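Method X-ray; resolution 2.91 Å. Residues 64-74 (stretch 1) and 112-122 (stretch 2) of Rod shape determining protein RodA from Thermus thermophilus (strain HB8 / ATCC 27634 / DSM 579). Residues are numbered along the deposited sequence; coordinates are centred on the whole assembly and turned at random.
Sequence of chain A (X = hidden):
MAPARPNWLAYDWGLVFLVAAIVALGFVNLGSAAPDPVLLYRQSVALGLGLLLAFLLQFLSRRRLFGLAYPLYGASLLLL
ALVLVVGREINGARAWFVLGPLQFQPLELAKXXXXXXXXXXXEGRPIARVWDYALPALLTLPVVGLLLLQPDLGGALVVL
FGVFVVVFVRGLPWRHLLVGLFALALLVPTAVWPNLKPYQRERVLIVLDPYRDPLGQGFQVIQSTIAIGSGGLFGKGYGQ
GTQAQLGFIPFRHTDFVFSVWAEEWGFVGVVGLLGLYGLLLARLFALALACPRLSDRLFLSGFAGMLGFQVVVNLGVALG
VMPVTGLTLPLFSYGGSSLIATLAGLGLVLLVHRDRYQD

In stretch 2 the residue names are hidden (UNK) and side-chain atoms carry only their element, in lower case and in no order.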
ATOM      1  N   ARG A  64      -8.571 -20.032   0.845  1.00 90.51           N
ATOM      2  CA  ARG A  64      -7.143 -20.282   0.663  1.00103.22           C
ATOM      3  C   ARG A  64      -6.316 -19.057   1.032  1.00 89.40           C
ATOM      4  O   ARG A  64      -5.265 -19.182   1.677  1.00 92.83           O
ATOM      5  CB  ARG A  64      -6.861 -20.710  -0.776  1.00 95.36           C
ATOM      6  CG  ARG A  64      -7.375 -22.094  -1.090  1.00103.75           C
ATOM      7  CD  ARG A  64      -6.831 -22.596  -2.402  1.00107.00           C
ATOM      8  NE  ARG A  64      -7.482 -23.835  -2.811  1.00126.48           N
ATOM      9  CZ  ARG A  64      -7.144 -24.529  -3.890  1.00127.88           C
ATOM     10  NH1 ARG A  64      -6.158 -24.107  -4.669  1.00116.83           N
ATOM     11  NH2 ARG A  64      -7.792 -25.646  -4.191  1.00140.32           N
ATOM     12  N   LEU A  65      -6.788 -17.866   0.648  1.00 76.32           N
ATOM     13  CA  LEU A  65      -6.052 -16.635   0.920  1.00 82.32           C
ATOM     14  C   LEU A  65      -5.819 -16.440   2.414  1.00 80.79           C
ATOM     15  O   LEU A  65      -4.716 -16.081   2.837  1.00 96.16           O
ATOM     16  CB  LEU A  65      -6.796 -15.432   0.334  1.00 95.40           C
ATOM     17  CG  LEU A  65      -6.084 -14.079   0.480  1.00 94.47           C
ATOM     18  CD1 LEU A  65      -4.733 -14.125  -0.204  1.00 91.20           C
ATOM     19  CD2 LEU A  65      -6.912 -12.921  -0.065  1.00 76.23           C
ATOM     20  N   PHE A  66      -6.845 -16.660   3.233  1.00 63.57           N
ATOM     21  CA  PHE A  66      -6.632 -16.550   4.671  1.00 64.86           C
ATOM     22  C   PHE A  66      -6.011 -17.802   5.273  1.00 87.13           C
ATOM     23  O   PHE A  66      -5.531 -17.748   6.410  1.00 94.66           O
ATOM     24  CB  PHE A  66      -7.939 -16.216   5.389  1.00 59.23           C
ATOM     25  CG  PHE A  66      -8.217 -14.746   5.473  1.00 67.06           C
ATOM     26  CD1 PHE A  66      -8.688 -14.059   4.367  1.00 74.81           C
ATOM     27  CD2 PHE A  66      -8.006 -14.046   6.654  1.00 79.99           C
ATOM     28  CE1 PHE A  66      -8.952 -12.700   4.428  1.00 72.44           C
ATOM     29  CE2 PHE A  66      -8.268 -12.680   6.725  1.00 82.70           C
ATOM     30  CZ  PHE A  66      -8.743 -12.008   5.609  1.00 72.62           C
ATOM     31  N   GLY A  67      -6.000 -18.925   4.549  1.00 85.24           N
ATOM     32  CA  GLY A  67      -5.176 -20.039   4.976  1.00 84.93           C
ATOM     33  C   GLY A  67      -3.698 -19.753   4.856  1.00 86.86           C
ATOM     34  O   GLY A  67      -2.901 -20.310   5.618  1.00 99.01           O
ATOM     35  N   LEU A  68      -3.325 -18.891   3.913  1.00101.00           N
ATOM     36  CA  LEU A  68      -1.949 -18.445   3.705  1.00 77.93           C
ATOM     37  C   LEU A  68      -1.567 -17.247   4.560  1.00 85.02           C
ATOM     38  O   LEU A  68      -0.518 -16.643   4.315  1.00 85.70           O
ATOM     39  CB  LEU A  68      -1.733 -18.080   2.240  1.00 62.92           C
ATOM     40  CG  LEU A  68      -1.795 -19.260   1.288  1.00 82.07           C
ATOM     41  CD1 LEU A  68      -1.703 -18.772  -0.143  1.00 70.00           C
ATOM     42  CD2 LEU A  68      -0.661 -20.198   1.628  1.00 68.57           C
ATOM     43  N   ALA A  69      -2.392 -16.881   5.543  1.00 90.72           N
ATOM     44  CA  ALA A  69      -2.132 -15.665   6.305  1.00 89.85           C
ATOM     45  C   ALA A  69      -0.821 -15.761   7.074  1.00 84.69           C
ATOM     46  O   ALA A  69      -0.039 -14.804   7.104  1.00 87.54           O
ATOM     47  CB  ALA A  69      -3.295 -15.388   7.259  1.00 90.45           C
ATOM     48  N   TYR A  70      -0.560 -16.906   7.686  1.00 79.62           N
ATOM     49  CA  TYR A  70       0.621 -17.092   8.516  1.00 79.58           C
ATOM     50  C   TYR A  70       1.850 -17.464   7.680  1.00 87.02           C
ATOM     51  O   TYR A  70       2.943 -16.935   7.940  1.00 92.71           O
ATOM     52  CB  TYR A  70       0.332 -18.140   9.599  1.00 84.10           C
ATOM     53  CG  TYR A  70      -0.715 -17.712  10.624  1.00 97.98           C
ATOM     54  CD1 TYR A  70      -1.003 -16.365  10.839  1.00104.65           C
ATOM     55  CD2 TYR A  70      -1.409 -18.652  11.379  1.00 93.00           C
ATOM     56  CE1 TYR A  70      -1.956 -15.967  11.777  1.00 84.72           C
ATOM     57  CE2 TYR A  70      -2.360 -18.261  12.316  1.00 99.92           C
ATOM     58  CZ  TYR A  70      -2.627 -16.918  12.509  1.00 90.39           C
ATOM     59  OH  TYR A  70      -3.569 -16.531  13.438  1.00102.17           O
ATOM     60  N   PRO A  71       1.735 -18.351   6.673  1.00 90.83           N
ATOM     61  CA  PRO A  71       2.908 -18.599   5.815  1.00 84.98           C
ATOM     62  C   PRO A  71       3.395 -17.365   5.072  1.00 86.66           C
ATOM     63  O   PRO A  71       4.612 -17.155   4.968  1.00105.99           O
ATOM     64  CB  PRO A  71       2.415 -19.690   4.853  1.00 72.00           C
ATOM     65  CG  PRO A  71       1.351 -20.384   5.589  1.00 79.79           C
ATOM     66  CD  PRO A  71       0.656 -19.316   6.384  1.00 95.09           C
ATOM     67  N   LEU A  72       2.491 -16.534   4.547  1.00 77.94           N
ATOM     68  CA  LEU A  72       2.960 -15.334   3.862  1.00 73.05           C
ATOM     69  C   LEU A  72       3.664 -14.384   4.825  1.00 86.80           C
ATOM     70  O   LEU A  72       4.670 -13.765   4.455  1.00 99.60           O
ATOM     71  CB  LEU A  72       1.798 -14.640   3.146  1.00 65.90           C
ATOM     72  CG  LEU A  72       1.202 -15.438   1.976  1.00 76.43           C
ATOM     73  CD1 LEU A  72       0.144 -14.629   1.236  1.00 79.89           C
ATOM     74  CD2 LEU A  72       2.279 -15.930   1.017  1.00 91.70           C
ATOM     75  N   TYR A  73       3.182 -14.290   6.067  1.00 75.73           N
ATOM     76  CA  TYR A  73       3.835 -13.452   7.070  1.00 85.78           C
ATOM     77  C   TYR A  73       5.240 -13.954   7.381  1.00 88.15           C
ATOM     78  O   TYR A  73       6.198 -13.171   7.445  1.00 96.22           O
ATOM     79  CB  TYR A  73       2.983 -13.406   8.339  1.00 89.21           C
ATOM     80  CG  TYR A  73       3.653 -12.755   9.532  1.00 94.09           C
ATOM     81  CD1 TYR A  73       3.656 -11.374   9.680  1.00 93.87           C
ATOM     82  CD2 TYR A  73       4.261 -13.521  10.518  1.00 81.14           C
ATOM     83  CE1 TYR A  73       4.255 -10.774  10.770  1.00 88.73           C
ATOM     84  CE2 TYR A  73       4.860 -12.932  11.614  1.00 81.35           C
ATOM     85  CZ  TYR A  73       4.853 -11.558  11.736  1.00 91.98           C
ATOM     86  OH  TYR A  73       5.448 -10.961  12.823  1.00102.92           O
ATOM     87  N   GLY A  74       5.381 -15.261   7.595  1.00 84.60           N
ATOM     88  CA  GLY A  74       6.707 -15.811   7.826  1.00 85.76           C
ATOM     89  C   GLY A  74       7.650 -15.587   6.658  1.00 74.85           C
ATOM     90  O   GLY A  74       8.830 -15.286   6.850  1.00 81.37           O
ATOM     91  N   UNK A 112       1.363  -6.871   3.028  1.00100.04           N
ATOM     92  CA  UNK A 112       0.229  -7.769   2.796  1.00 90.09           C
ATOM     93  C   UNK A 112       0.219  -8.931   3.791  1.00 87.00           C
ATOM     94  O   UNK A 112      -0.834  -9.266   4.352  1.00 78.18           O
ATOM     95  c   UNK A 112      -1.072  -6.253   0.572  1.00 83.24           C
ATOM     96  c   UNK A 112       0.098  -7.683  -1.139  1.00 93.62           C
ATOM     97  c   UNK A 112       0.235  -8.277   1.350  1.00 80.24           C
ATOM     98  c   UNK A 112       0.130  -7.158   0.299  1.00 99.58           C
ATOM     99  N   UNK A 113       1.380  -9.544   4.038  1.00102.05           N
ATOM    100  CA  UNK A 113       1.442 -10.645   4.983  1.00 87.63           C
ATOM    101  C   UNK A 113       1.042 -10.248   6.389  1.00 85.32           C
ATOM    102  O   UNK A 113       0.322 -10.985   7.062  1.00 94.98           O
ATOM    103  N   UNK A 114       1.491  -9.081   6.853  1.00 82.10           N
ATOM    104  CA  UNK A 114       1.121  -8.640   8.193  1.00 81.45           C
ATOM    105  C   UNK A 114      -0.358  -8.298   8.272  1.00 91.59           C
ATOM    106  O   UNK A 114      -1.011  -8.612   9.272  1.00 90.58           O
ATOM    107  c   UNK A 114       1.699  -6.988  10.076  1.00 70.50           C
ATOM    108  c   UNK A 114       2.583  -5.816  10.457  1.00 94.85           C
ATOM    109  c   UNK A 114       1.962  -7.439   8.629  1.00 80.91           C
ATOM    110  c   UNK A 114       1.907  -8.141  11.044  1.00 73.96           C
ATOM    111  N   UNK A 115      -0.910  -7.659   7.233  1.00 97.77           N
ATOM    112  CA  UNK A 115      -2.345  -7.380   7.234  1.00 87.93           C
ATOM    113  C   UNK A 115      -3.149  -8.669   7.341  1.00 84.77           C
ATOM    114  O   UNK A 115      -4.052  -8.781   8.179  1.00 94.79           O
ATOM    115  c   UNK A 115      -2.388  -5.092   5.995  1.00 83.42           C
ATOM    116  c   UNK A 115      -3.059  -4.395   7.170  1.00 88.79           C
ATOM    117  c   UNK A 115      -2.734  -6.587   5.984  1.00 94.97           C
ATOM    118  c   UNK A 115      -2.781  -4.423   4.688  1.00 91.29           C
ATOM    119  N   UNK A 116      -2.803  -9.675   6.530  1.00 98.80           N
ATOM    120  CA  UNK A 116      -3.510 -10.956   6.584  1.00 88.68           C
ATOM    121  C   UNK A 116      -3.332 -11.641   7.934  1.00 87.89           C
ATOM    122  O   UNK A 116      -4.305 -12.121   8.531  1.00 96.72           O
ATOM    123  c   UNK A 116      -5.094 -11.603   4.098  1.00 91.11           C
ATOM    124  c   UNK A 116      -3.580 -11.506   4.080  1.00 96.93           C
ATOM    125  c   UNK A 116      -3.033 -11.872   5.459  1.00 81.70           C
ATOM    126  c   UNK A 116      -2.992 -12.387   2.984  1.00 95.43           C
ATOM    127  N   UNK A 117      -2.093 -11.709   8.430  1.00 79.31           N
ATOM    128  CA  UNK A 117      -1.822 -12.405   9.683  1.00 82.09           C
ATOM    129  C   UNK A 117      -2.559 -11.757  10.848  1.00 82.99           C
ATOM    130  O   UNK A 117      -3.159 -12.448  11.677  1.00 90.37           O
ATOM    131  c   UNK A 117      -0.316 -12.444   9.948  1.00 88.68           C
ATOM    132  N   UNK A 118      -2.530 -10.424  10.927  1.00 89.53           N
ATOM    133  CA  UNK A 118      -3.201  -9.744  12.027  1.00 91.67           C
ATOM    134  C   UNK A 118      -4.715  -9.854  11.903  1.00 89.71           C
ATOM    135  O   UNK A 118      -5.409 -10.054  12.908  1.00 96.20           O
ATOM    136  c   UNK A 118      -2.356  -6.187  13.419  1.00 84.43           C
ATOM    137  c   UNK A 118      -2.759  -8.282  12.085  1.00 90.64           C
ATOM    138  c   UNK A 118      -2.836  -7.626  13.468  1.00108.21           C
ATOM    139  c   UNK A 118      -2.036  -8.424  14.495  1.00106.69           C
ATOM    140  N   UNK A 119      -5.246  -9.752  10.680  1.00 87.74           N
ATOM    141  CA  UNK A 119      -6.684  -9.910  10.495  1.00 90.24           C
ATOM    142  C   UNK A 119      -7.151 -11.290  10.938  1.00102.85           C
ATOM    143  O   UNK A 119      -8.158 -11.411  11.645  1.00108.47           O
ATOM    144  c   UNK A 119      -7.066  -9.658   9.036  1.00 83.97           C
ATOM    145  N   UNK A 120      -6.426 -12.345  10.544  1.00100.51           N
ATOM    146  CA  UNK A 120      -6.840 -13.698  10.914  1.00 85.59           C
ATOM    147  C   UNK A 120      -6.669 -13.942  12.409  1.00 87.07           C
ATOM    148  O   UNK A 120      -7.569 -14.483  13.060  1.00107.56           O
ATOM    149  n   UNK A 120      -5.181 -19.673   9.275  1.00102.87           N
ATOM    150  c   UNK A 120      -6.476 -16.188  10.406  1.00 90.67           C
ATOM    151  c   UNK A 120      -6.025 -18.653   9.974  1.00112.99           C
ATOM    152  c   UNK A 120      -6.064 -14.743  10.108  1.00 74.92           C
ATOM    153  c   UNK A 120      -5.584 -17.210   9.692  1.00106.10           C
ATOM    154  N   UNK A 121      -5.532 -13.548  12.983  1.00 85.31           N
ATOM    155  CA  UNK A 121      -5.341 -13.780  14.408  1.00 87.02           C
ATOM    156  C   UNK A 121      -6.209 -12.883  15.282  1.00 92.81           C
ATOM    157  O   UNK A 121      -6.275 -13.119  16.490  1.00101.28           O
ATOM    158  c   UNK A 121      -3.867 -13.596  14.791  1.00 93.64           C
ATOM    159  N   UNK A 122      -6.880 -11.872  14.726  1.00100.82           N
ATOM    160  CA  UNK A 122      -7.672 -10.975  15.562  1.00109.01           C
ATOM    161  C   UNK A 122      -9.172 -11.060  15.282  1.00 98.51           C
ATOM    162  O   UNK A 122      -9.882 -10.066  15.433  1.00 97.69           O
ATOM    163  c   UNK A 122      -6.256  -9.427  17.776  1.00119.43           C
ATOM    164  c   UNK A 122      -6.011  -9.080  16.311  1.00106.32           C
ATOM    165  c   UNK A 122      -5.735  -7.590  16.155  1.00103.56           C
ATOM    166  c   UNK A 122      -7.185  -9.529  15.422  1.00114.39           C
TER

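Position 112 carries four side-chain carbons, forked at the second, and its CB, the nearest side-chain atom, stays 6.4 Å from Leu-72 CD1; the fork identifies Leu-112. Position 113 has no side-chain atoms and is therefore Gly-113. Its CA lies 4.2 Å from the CA of Tyr-73, and an ideal CB there would fall 3.2 Å from both Leu-72 O and Tyr-73 CA, so the bare backbone is what permits this approach.

Position 114 again shows four carbons forked at the second, one of them 3.5 Å from Tyr-73 CE1. This is Leu-114; its CA-to-CB bond points sideways, and chi1 t with chi2 p brings CD1 to the tyrosine ring. Position 115 has the same forked set of four carbons, out of reach of stretch 1, and is Leu-115.

At position 116 four carbons forked at the second enter a pocket formed by Leu-65, Phe-66, Ala-69 and Leu-72. The residue is Leu-116, a knob in a hole: CD1 lies 4.0 Å from Leu-65 CD1 and 4.2 Å from Leu-72 CD1, while CD2 sits over the Phe-66 ring, 4.1 Å from its centroid and 16° off the normal, a CH-pi contact.

Position 117 has a single carbon, CB, 3.7 Å from Ala-69 O and 3.8 Å from Tyr-73 CB: Ala-117. Position 118 bears four carbons forked at the second, with CA-to-CB pointing away from stretch 1, hence Leu-118. The lone carbon of position 119, a CB 4.0 Å from Phe-66 CE2 at the ring edge, marks Ala-119.

Position 120 has four carbons in a row ending in nitrogen, and the chain lies among Phe-66, Gly-67, Ala-69 and Tyr-70; this is Lys-120. All four chi angles are t, so the chain is extended. NZ donates a weak hydrogen bond to Phe-66 O at 3.5 Å and makes an off-centre cation-pi contact, 4.8 Å from the Tyr-70 ring centroid.

Position 121 has one carbon, CB, 3.2 Å from Tyr-70 OH, and is Ala-121. Position 122 has four carbons forked at the second, with no contact to stretch 1: Leu-122, the first residue to leave helical phi/psi.

Helices 69-74 and 112-121 run at 143° between their N-to-C directions, with axes 7.8 Å apart at closest approach. The helices come close where the residues are small: CA of Ala-69 is 4.7 Å from CA of Ala-117, and at Gly-113 a CB would be tight against Leu-72 O and Tyr-73 CA. Around that close approach, Leu-116 supplies apolar packing and Lys-120 combines aliphatic packing with its polar end. Together the two stretches bury 668 Å², both sides summed.

Stretch 2 112-122: LGLLLALAKAL
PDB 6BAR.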